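Local coordinates for hypothetical protein (Pseudomonas aeruginosa, PDB 2IGS) that is of unknown function but belongs to a family grouped with the lysozyme-like proteins, so a related activity is conceivable but unproven, at residues 18-23 and 77-82; 148-153 and 207-212. All coordinates share one frame; numbering follows the deposited sequence.

The two contacts lie in series along the chain, contact 1 closing before contact 2 opens, and their centres are 23 Å apart. Contact 1 packs two helices about 17 Å from the centre of the chain; contact 2 sits deeper, about 6 Å from that centre, where a hairpin turn meets helix 203-216. Their nearest atoms are about 8 Å apart and do not touch. Helix 87-113 packs on both regions, with Val90 and Ile95 against contact 1 and Leu98, Met102, Asn105 and Ile109 against other residues of segment 207-212. Helix 35-48 also reaches both, through Trp42 at Tyr20 and through Pro45 and Leu48 at Tyr152. No catalytic residue is established, so neither contact can be assigned to an active site.

Contact 1 of 2, residues 18-23 and 77-82; sequences NIYKGF and VTIGFR
Ile79 sets its CG2 methyl on the face of the Phe23 ring, and this CH-pi contact is the centre of the meeting between residues 18-23 and 77-82, on helices 12-27 and 63-82. The methyl carbon lies 3.5 Å from the ring centroid and 9° off the ring normal, so it sits almost squarely over the middle. Of the ring atoms CZ comes nearest to it, at 3.6 Å from Ile79 CG2. In Ile79 a chi1 of -74° turns CG1 anti to the carbonyl carbon and leaves CG2 anti to the backbone N, facing the ring. The two side chains meet at about a right angle.

The other face of the Phe23 ring looks back into its own helix, where Ile19 O lies 3.7 Å above the ring plane, displaced toward the rim. Beside the isoleucine, Gly80 brings its bare backbone close, with its N 4.0 Å from Phe23 CE1.

Tyr20 joins from one turn earlier. Its OH meets the far end of Ile79, at CD1, 3.9 Å away, again with the side chains at roughly a right angle. Phe23 CD2 stands over the centre of one Tyr20 face, and Trp42 packs edge-to-face with the same tyrosine.

The short helical segments run nearly parallel, at 7°, with their axes 11.5 Å apart, a spacing bridged by the phenyl ring and the branched chain. Helix 87-113 contributes Ile95 against both Phe23 and Ile79; the disulfide Cys27-Cys91 ties that helix to 12-27. Chemically the interface is mainly aromatic and aliphatic, and the Tyr20 OH and Gly80 N that approach across it make no hydrogen bond between the segments: dispersion and exclusion of water hold it. With Ile19 O over one face and the Ile79 methyl over the other, the Phe23 ring is probably restricted in its tilt.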
loop_
_atom_site.group_PDB
_atom_site.type_symbol
_atom_site.label_atom_id
_atom_site.label_comp_id
_atom_site.label_asym_id
_atom_site.label_seq_id
_atom_site.Cartn_x
_atom_site.Cartn_y
_atom_site.Cartn_z
ATOM N N ASN F 18 20.546 -2.161 48.143
ATOM C CA ASN F 18 21.451 -2.496 49.245
ATOM C C ASN F 18 20.736 -2.569 50.581
ATOM O O ASN F 18 20.982 -3.476 51.368
ATOM C CB ASN F 18 22.630 -1.515 49.303
ATOM C CG ASN F 18 23.731 -1.882 48.334
ATOM O OD1 ASN F 18 23.635 -2.890 47.627
ATOM N ND2 ASN F 18 24.793 -1.080 48.301
ATOM N N ILE F 19 19.866 -1.596 50.823
ATOM C CA ILE F 19 18.982 -1.569 51.994
ATOM C C ILE F 19 17.970 -2.723 51.984
ATOM O O ILE F 19 17.750 -3.369 53.012
ATOM C CB ILE F 19 18.211 -0.236 52.060
ATOM C CG1 ILE F 19 19.182 0.912 52.359
ATOM C CG2 ILE F 19 17.124 -0.301 53.108
ATOM C CD1 ILE F 19 18.591 2.289 52.126
ATOM N N TYR F 20 17.359 -2.979 50.828
ATOM C CA TYR F 20 16.396 -4.055 50.716
ATOM C C TYR F 20 17.017 -5.469 50.773
ATOM O O TYR F 20 16.387 -6.409 51.298
ATOM C CB TYR F 20 15.500 -3.836 49.492
ATOM C CG TYR F 20 14.377 -2.848 49.789
ATOM C CD1 TYR F 20 14.609 -1.464 49.794
ATOM C CD2 TYR F 20 13.105 -3.304 50.106
ATOM C CE1 TYR F 20 13.585 -0.563 50.100
ATOM C CE2 TYR F 20 12.082 -2.423 50.398
ATOM C CZ TYR F 20 12.323 -1.057 50.405
ATOM O OH TYR F 20 11.285 -0.205 50.682
ATOM N N LYS F 21 18.248 -5.617 50.280
ATOM C CA LYS F 21 19.003 -6.852 50.517
ATOM C C LYS F 21 19.073 -7.149 52.045
ATOM O O LYS F 21 18.928 -8.292 52.483
ATOM C CB LYS F 21 20.395 -6.755 49.867
ATOM C CG LYS F 21 21.077 -8.098 49.628
ATOM C CD LYS F 21 22.361 -7.980 48.779
ATOM C CE LYS F 21 23.234 -9.226 48.979
ATOM N NZ LYS F 21 24.244 -9.473 47.891
ATOM N N GLY F 22 19.231 -6.089 52.834
ATOM C CA GLY F 22 19.303 -6.174 54.283
ATOM C C GLY F 22 17.996 -6.536 54.965
ATOM O O GLY F 22 17.999 -7.357 55.891
ATOM N N PHE F 23 16.890 -5.919 54.529
ATOM C CA PHE F 23 15.562 -6.288 55.025
ATOM C C PHE F 23 15.260 -7.753 54.692
ATOM O O PHE F 23 14.785 -8.481 55.543
ATOM C CB PHE F 23 14.456 -5.389 54.464
ATOM C CG PHE F 23 14.506 -3.954 54.938
ATOM C CD1 PHE F 23 14.884 -3.632 56.236
ATOM C CD2 PHE F 23 14.114 -2.929 54.089
ATOM C CE1 PHE F 23 14.901 -2.311 56.674
ATOM C CE2 PHE F 23 14.120 -1.587 54.515
ATOM C CZ PHE F 23 14.514 -1.289 55.813
ATOM N N VAL F 77 13.550 3.637 57.156
ATOM C CA VAL F 77 13.592 3.817 58.602
ATOM C C VAL F 77 12.354 3.206 59.280
ATOM O O VAL F 77 12.485 2.494 60.284
ATOM C CB VAL F 77 13.794 5.307 59.045
ATOM C CG1 VAL F 77 13.808 5.415 60.583
ATOM C CG2 VAL F 77 15.093 5.889 58.479
ATOM N N THR F 78 11.163 3.457 58.752
ATOM C CA THR F 78 9.971 2.972 59.452
ATOM C C THR F 78 9.835 1.443 59.378
ATOM O O THR F 78 9.389 0.814 60.341
ATOM C CB THR F 78 8.662 3.731 59.092
ATOM O OG1 THR F 78 8.131 3.247 57.861
ATOM C CG2 THR F 78 8.906 5.221 58.996
ATOM N N ILE F 79 10.246 0.862 58.249
ATOM C CA ILE F 79 10.342 -0.604 58.087
ATOM C C ILE F 79 11.325 -1.250 59.079
ATOM O O ILE F 79 11.035 -2.304 59.656
ATOM C CB ILE F 79 10.710 -0.993 56.648
ATOM C CG1 ILE F 79 9.499 -0.805 55.730
ATOM C CG2 ILE F 79 11.195 -2.448 56.579
ATOM C CD1 ILE F 79 9.870 -0.745 54.285
ATOM N N GLY F 80 12.475 -0.611 59.289
ATOM C CA GLY F 80 13.392 -1.031 60.337
ATOM C C GLY F 80 12.675 -1.176 61.672
ATOM O O GLY F 80 12.861 -2.181 62.382
ATOM N N PHE F 81 11.843 -0.183 62.010
ATOM C CA PHE F 81 11.077 -0.204 63.259
ATOM C C PHE F 81 9.992 -1.284 63.279
ATOM O O PHE F 81 9.796 -1.944 64.298
ATOM C CB PHE F 81 10.464 1.175 63.569
ATOM C CG PHE F 81 11.440 2.161 64.161
ATOM C CD1 PHE F 81 11.655 2.211 65.535
ATOM C CD2 PHE F 81 12.146 3.037 63.352
ATOM C CE1 PHE F 81 12.560 3.119 66.085
ATOM C CE2 PHE F 81 13.059 3.947 63.900
ATOM C CZ PHE F 81 13.263 3.986 65.261
ATOM N N ARG F 82 9.294 -1.466 62.161
ATOM C CA ARG F 82 8.174 -2.413 62.100
ATOM C C ARG F 82 8.627 -3.884 61.980
ATOM O O ARG F 82 7.845 -4.800 62.237
ATOM C CB ARG F 82 7.189 -2.037 60.980
ATOM C CG ARG F 82 6.465 -0.696 61.189
ATOM C CD ARG F 82 5.124 -0.633 60.431
ATOM N NE ARG F 82 5.323 -0.847 59.015
ATOM C CZ ARG F 82 4.823 -1.840 58.274
ATOM N NH1 ARG F 82 4.009 -2.753 58.775
ATOM N NH2 ARG F 82 5.140 -1.885 56.988
#

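Contact 2 of 2, residues 148-153 and 207-212; sequences LLVSYG and VTLLLA
Tyr152 and Leu210 bring their backbones closest, CA to CA 6.8 Å, where the chain leaves strand 148-150 and turns beside helix 203-216 in an inverse gamma turn centred on Tyr152, marked by a weak Gly153 N to Ser151 O bond of 2.9 Å. Leu210 drives its forked end into this turn. Its CG is anti to its backbone N (chi1 -180°), which carries the fork toward Tyr152; chi2 near 74° then sets CD1 3.4 Å from Tyr152 O and 3.7 Å from Tyr152 CB. The second methyl, CD2, comes to the edge of the ring, near its plane, 4.1 Å from Tyr152 CD2.

One residue back, Ser151 OG lies against the same leucine, 4.1 Å from Leu210 CD1, while its hydrogen bond goes to Pro129 O. The phenol OH of Tyr152 is likewise tied to Val127 O, which helps hold the far end of the ring. At the end of strand 148-150, Val150 CG1 meets Leu209 CD2 at 3.7 Å, the two chains crossing at about a right angle. Strands 148-150 and 154-155 run antiparallel with residues 151-153 joining them, so this is a beta-hairpin turn packed on a buried stretch of helix 203-216.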
loop_
_atom_site.group_PDB
_atom_site.type_symbol
_atom_site.label_atom_id
_atom_site.label_comp_id
_atom_site.label_asym_id
_atom_site.label_seq_id
_atom_site.Cartn_x
_atom_site.Cartn_y
_atom_site.Cartn_z
ATOM N N LEU F 148 -7.705 8.545 35.852
ATOM C CA LEU F 148 -6.374 8.627 36.424
ATOM C C LEU F 148 -5.288 8.119 35.486
ATOM O O LEU F 148 -5.359 6.999 34.963
ATOM C CB LEU F 148 -6.333 7.773 37.700
ATOM C CG LEU F 148 -6.615 8.352 39.088
ATOM C CD1 LEU F 148 -6.923 9.819 39.031
ATOM C CD2 LEU F 148 -7.682 7.549 39.831
ATOM N N LEU F 149 -4.254 8.934 35.327
ATOM C CA LEU F 149 -3.030 8.516 34.677
ATOM C C LEU F 149 -1.848 8.587 35.662
ATOM O O LEU F 149 -1.411 9.670 36.072
ATOM C CB LEU F 149 -2.774 9.352 33.412
ATOM C CG LEU F 149 -1.558 8.949 32.580
ATOM C CD1 LEU F 149 -1.680 7.479 32.067
ATOM C CD2 LEU F 149 -1.396 9.948 31.434
ATOM N N VAL F 150 -1.308 7.420 36.009
ATOM C CA VAL F 150 -0.383 7.327 37.120
ATOM C C VAL F 150 1.000 6.907 36.635
ATOM O O VAL F 150 1.130 6.036 35.761
ATOM C CB VAL F 150 -0.982 6.337 38.192
ATOM C CG1 VAL F 150 0.028 5.930 39.232
ATOM C CG2 VAL F 150 -2.202 6.947 38.835
ATOM N N SER F 151 2.038 7.533 37.176
ATOM C CA SER F 151 3.416 7.180 36.835
ATOM C C SER F 151 3.676 7.279 35.326
ATOM O O SER F 151 3.095 8.109 34.626
ATOM C CB SER F 151 3.746 5.758 37.339
ATOM O OG SER F 151 5.131 5.482 37.256
ATOM N N TYR F 152 4.561 6.429 34.825
ATOM C CA TYR F 152 5.021 6.537 33.445
ATOM C C TYR F 152 4.124 5.777 32.466
ATOM O O TYR F 152 4.561 4.854 31.764
ATOM C CB TYR F 152 6.480 6.099 33.352
ATOM C CG TYR F 152 7.442 6.972 34.158
ATOM C CD1 TYR F 152 7.362 8.369 34.106
ATOM C CD2 TYR F 152 8.464 6.402 34.928
ATOM C CE1 TYR F 152 8.238 9.156 34.802
ATOM C CE2 TYR F 152 9.353 7.197 35.626
ATOM C CZ TYR F 152 9.226 8.571 35.568
ATOM O OH TYR F 152 10.122 9.373 36.250
ATOM N N GLY F 153 2.858 6.172 32.420
ATOM C CA GLY F 153 1.894 5.500 31.549
ATOM C C GLY F 153 0.930 4.481 32.130
ATOM O O GLY F 153 0.218 3.812 31.353
ATOM N N VAL F 207 7.251 2.313 40.872
ATOM C CA VAL F 207 7.964 1.517 39.873
ATOM C C VAL F 207 7.425 0.074 39.856
ATOM O O VAL F 207 7.323 -0.522 38.793
ATOM C CB VAL F 207 9.505 1.537 40.060
ATOM C CG1 VAL F 207 10.157 0.490 39.163
ATOM C CG2 VAL F 207 10.110 2.942 39.819
ATOM N N THR F 208 7.069 -0.465 41.029
ATOM C CA THR F 208 6.419 -1.789 41.145
ATOM C C THR F 208 5.110 -1.846 40.326
ATOM O O THR F 208 4.879 -2.801 39.583
ATOM C CB THR F 208 6.148 -2.181 42.625
ATOM O OG1 THR F 208 7.325 -1.957 43.404
ATOM C CG2 THR F 208 5.743 -3.641 42.776
ATOM N N LEU F 209 4.273 -0.819 40.475
ATOM C CA LEU F 209 3.015 -0.706 39.762
ATOM C C LEU F 209 3.282 -0.617 38.270
ATOM O O LEU F 209 2.608 -1.314 37.479
ATOM C CB LEU F 209 2.234 0.541 40.235
ATOM C CG LEU F 209 0.923 0.950 39.534
ATOM C CD1 LEU F 209 -0.175 -0.096 39.810
ATOM C CD2 LEU F 209 0.434 2.362 39.958
ATOM N N LEU F 210 4.264 0.222 37.899
ATOM C CA LEU F 210 4.623 0.462 36.501
ATOM C C LEU F 210 4.955 -0.837 35.760
ATOM O O LEU F 210 4.473 -1.074 34.659
ATOM C CB LEU F 210 5.809 1.439 36.392
ATOM C CG LEU F 210 6.296 1.787 34.977
ATOM C CD1 LEU F 210 5.310 2.739 34.274
ATOM C CD2 LEU F 210 7.691 2.400 34.997
ATOM N N LEU F 211 5.800 -1.647 36.378
ATOM C CA LEU F 211 6.228 -2.911 35.803
ATOM C C LEU F 211 5.100 -3.943 35.783
ATOM O O LEU F 211 4.996 -4.704 34.842
ATOM C CB LEU F 211 7.434 -3.452 36.590
ATOM C CG LEU F 211 8.708 -2.608 36.496
ATOM C CD1 LEU F 211 9.818 -3.183 37.359
ATOM C CD2 LEU F 211 9.149 -2.432 35.041
ATOM N N ALA F 212 4.259 -3.963 36.813
ATOM C CA ALA F 212 3.121 -4.888 36.834
ATOM C C ALA F 212 2.160 -4.671 35.663
ATOM O O ALA F 212 1.763 -5.616 34.977
ATOM C CB ALA F 212 2.359 -4.770 38.171
#